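Local coordinates for protein quinone oxidoreductase (Coxiella burnetii, PDB 3TQH) that binds NADPH and, judging from its family, probably reduces quinones with it as an NADPH-dependent quinone oxidoreductase, at residues N34-K39 and G77-L82. Sequence-based numbering, arbitrary orientation.
Sequences NQMLIK and GEVIEL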
# COMPACT_ATOMS: atom_id res chain seq x y z
N ASN A 34 25.35 3.28 -9.32
CA ASN A 34 24.34 2.26 -9.67
C ASN A 34 22.89 2.70 -9.40
O ASN A 34 21.98 1.87 -9.42
CB ASN A 34 24.64 0.91 -8.99
CG ASN A 34 24.58 0.97 -7.47
OD1 ASN A 34 24.16 1.96 -6.87
ND2 ASN A 34 25.01 -0.11 -6.83
N GLN A 35 22.69 3.99 -9.17
CA GLN A 35 21.35 4.55 -8.95
C GLN A 35 21.02 5.60 -10.01
O GLN A 35 21.82 5.87 -10.90
CB GLN A 35 21.26 5.16 -7.54
CG GLN A 35 21.49 4.15 -6.43
CD GLN A 35 21.33 4.76 -5.06
OE1 GLN A 35 20.38 4.45 -4.34
NE2 GLN A 35 22.24 5.64 -4.68
N MSE A 36 19.82 6.18 -9.92
CA MSE A 36 19.37 7.20 -10.88
C MSE A 36 18.60 8.32 -10.19
O MSE A 36 18.16 8.17 -9.05
CB MSE A 36 18.49 6.55 -11.96
CG MSE A 36 17.21 5.92 -11.43
SE MSE A 36 16.45 4.53 -12.58
CE MSE A 36 18.03 3.40 -12.79
N LEU A 37 18.46 9.45 -10.88
CA LEU A 37 17.63 10.56 -10.40
C LEU A 37 16.37 10.64 -11.26
O LEU A 37 16.45 10.65 -12.49
CB LEU A 37 18.41 11.87 -10.46
CG LEU A 37 17.77 13.08 -9.77
CD1 LEU A 37 17.75 12.91 -8.25
CD2 LEU A 37 18.52 14.35 -10.14
N ILE A 38 15.22 10.69 -10.59
CA ILE A 38 13.92 10.67 -11.25
C ILE A 38 13.17 11.99 -11.03
O ILE A 38 13.04 12.43 -9.89
CB ILE A 38 13.01 9.55 -10.68
CG1 ILE A 38 13.72 8.19 -10.69
CG2 ILE A 38 11.71 9.47 -11.48
CD1 ILE A 38 14.07 7.68 -12.06
N LYS A 39 12.68 12.61 -12.10
CA LYS A 39 11.73 13.72 -11.98
C LYS A 39 10.36 13.12 -11.67
O LYS A 39 9.80 12.40 -12.50
CB LYS A 39 11.69 14.54 -13.27
CG LYS A 39 10.70 15.70 -13.25
CD LYS A 39 10.38 16.22 -14.66
CE LYS A 39 11.46 17.14 -15.20
NZ LYS A 39 10.97 17.95 -16.36
N GLY A 77 7.37 8.64 -12.52
CA GLY A 77 8.12 9.76 -13.11
C GLY A 77 9.08 9.45 -14.25
O GLY A 77 9.03 8.37 -14.85
N GLU A 78 9.96 10.41 -14.54
CA GLU A 78 10.89 10.32 -15.67
C GLU A 78 12.33 10.29 -15.17
O GLU A 78 12.70 11.06 -14.28
CB GLU A 78 10.67 11.52 -16.60
CG GLU A 78 11.48 11.47 -17.90
CD GLU A 78 11.33 12.73 -18.76
OE1 GLU A 78 10.82 13.76 -18.24
OE2 GLU A 78 11.72 12.70 -19.96
N VAL A 79 13.14 9.40 -15.75
CA VAL A 79 14.57 9.32 -15.42
C VAL A 79 15.30 10.50 -16.04
O VAL A 79 15.26 10.70 -17.25
CB VAL A 79 15.19 8.01 -15.92
CG1 VAL A 79 16.68 7.96 -15.61
CG2 VAL A 79 14.47 6.80 -15.31
N ILE A 80 15.98 11.28 -15.20
CA ILE A 80 16.63 12.52 -15.62
C ILE A 80 18.15 12.40 -15.61
O ILE A 80 18.81 12.94 -16.49
CB ILE A 80 16.19 13.70 -14.73
CG1 ILE A 80 14.73 14.05 -14.99
CG2 ILE A 80 17.05 14.93 -14.97
CD1 ILE A 80 14.44 14.38 -16.44
N GLU A 81 18.69 11.72 -14.61
CA GLU A 81 20.12 11.46 -14.52
C GLU A 81 20.35 9.99 -14.18
O GLU A 81 19.54 9.37 -13.49
CB GLU A 81 20.78 12.39 -13.49
CG GLU A 81 20.58 13.88 -13.84
CD GLU A 81 21.35 14.85 -12.94
OE1 GLU A 81 22.53 14.60 -12.62
OE2 GLU A 81 20.77 15.90 -12.58
N LEU A 82 21.44 9.45 -14.70
CA LEU A 82 21.81 8.05 -14.49
C LEU A 82 23.23 7.95 -13.96
O LEU A 82 24.10 8.72 -14.35
CB LEU A 82 21.70 7.27 -15.81
CG LEU A 82 20.39 6.55 -16.10
CD1 LEU A 82 20.47 5.84 -17.44
CD2 LEU A 82 20.07 5.57 -15.00
O HOH W 1 12.00 16.39 -19.02
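L37 pairs with both I80 and E81 in a classic beta bulge, the irregular step in an antiparallel ladder between the start of strand 36-44 and the end of strand 74-82. Both strands belong to the GroES-like domain of this medium-chain dehydrogenase/reductase-type enzyme, well away from the NADPH pocket. L37 O holds the bulge together by accepting two amides: I80 N at 2.8 Å, nearly along the C=O axis, and E81 N at a longer 3.3 Å. In return L37 N donates to E81 O. Beyond the bulge the ladder resumes one residue out of step, with K39 and E78 exchanging two backbone bonds.

M36, I38, V79 and L82 share one apolar face, buried except toward L82; V95 of strand 94-98 packs there on I38 and V79. A chi2 of -63° turns I38 CD1 over to V79 CG2, 3.4 Å away. The selenomethionine M36 runs beside L82, its CB and CE both touching CD2 of that leucine.

On the other face L37 lies alongside E81, whose OE1 is hydrogen-bonded to Y31 OH while OE2 rests near L37 CD2. I80, the extra residue, lays CG1 against K39 CB at 3.5 Å. K39 NZ and E78 OE1 stay 4.6 Å apart, too far for a salt bridge; a water spans them, accepting from NZ at 3.3 Å and donating to OE1 at 3.0 Å.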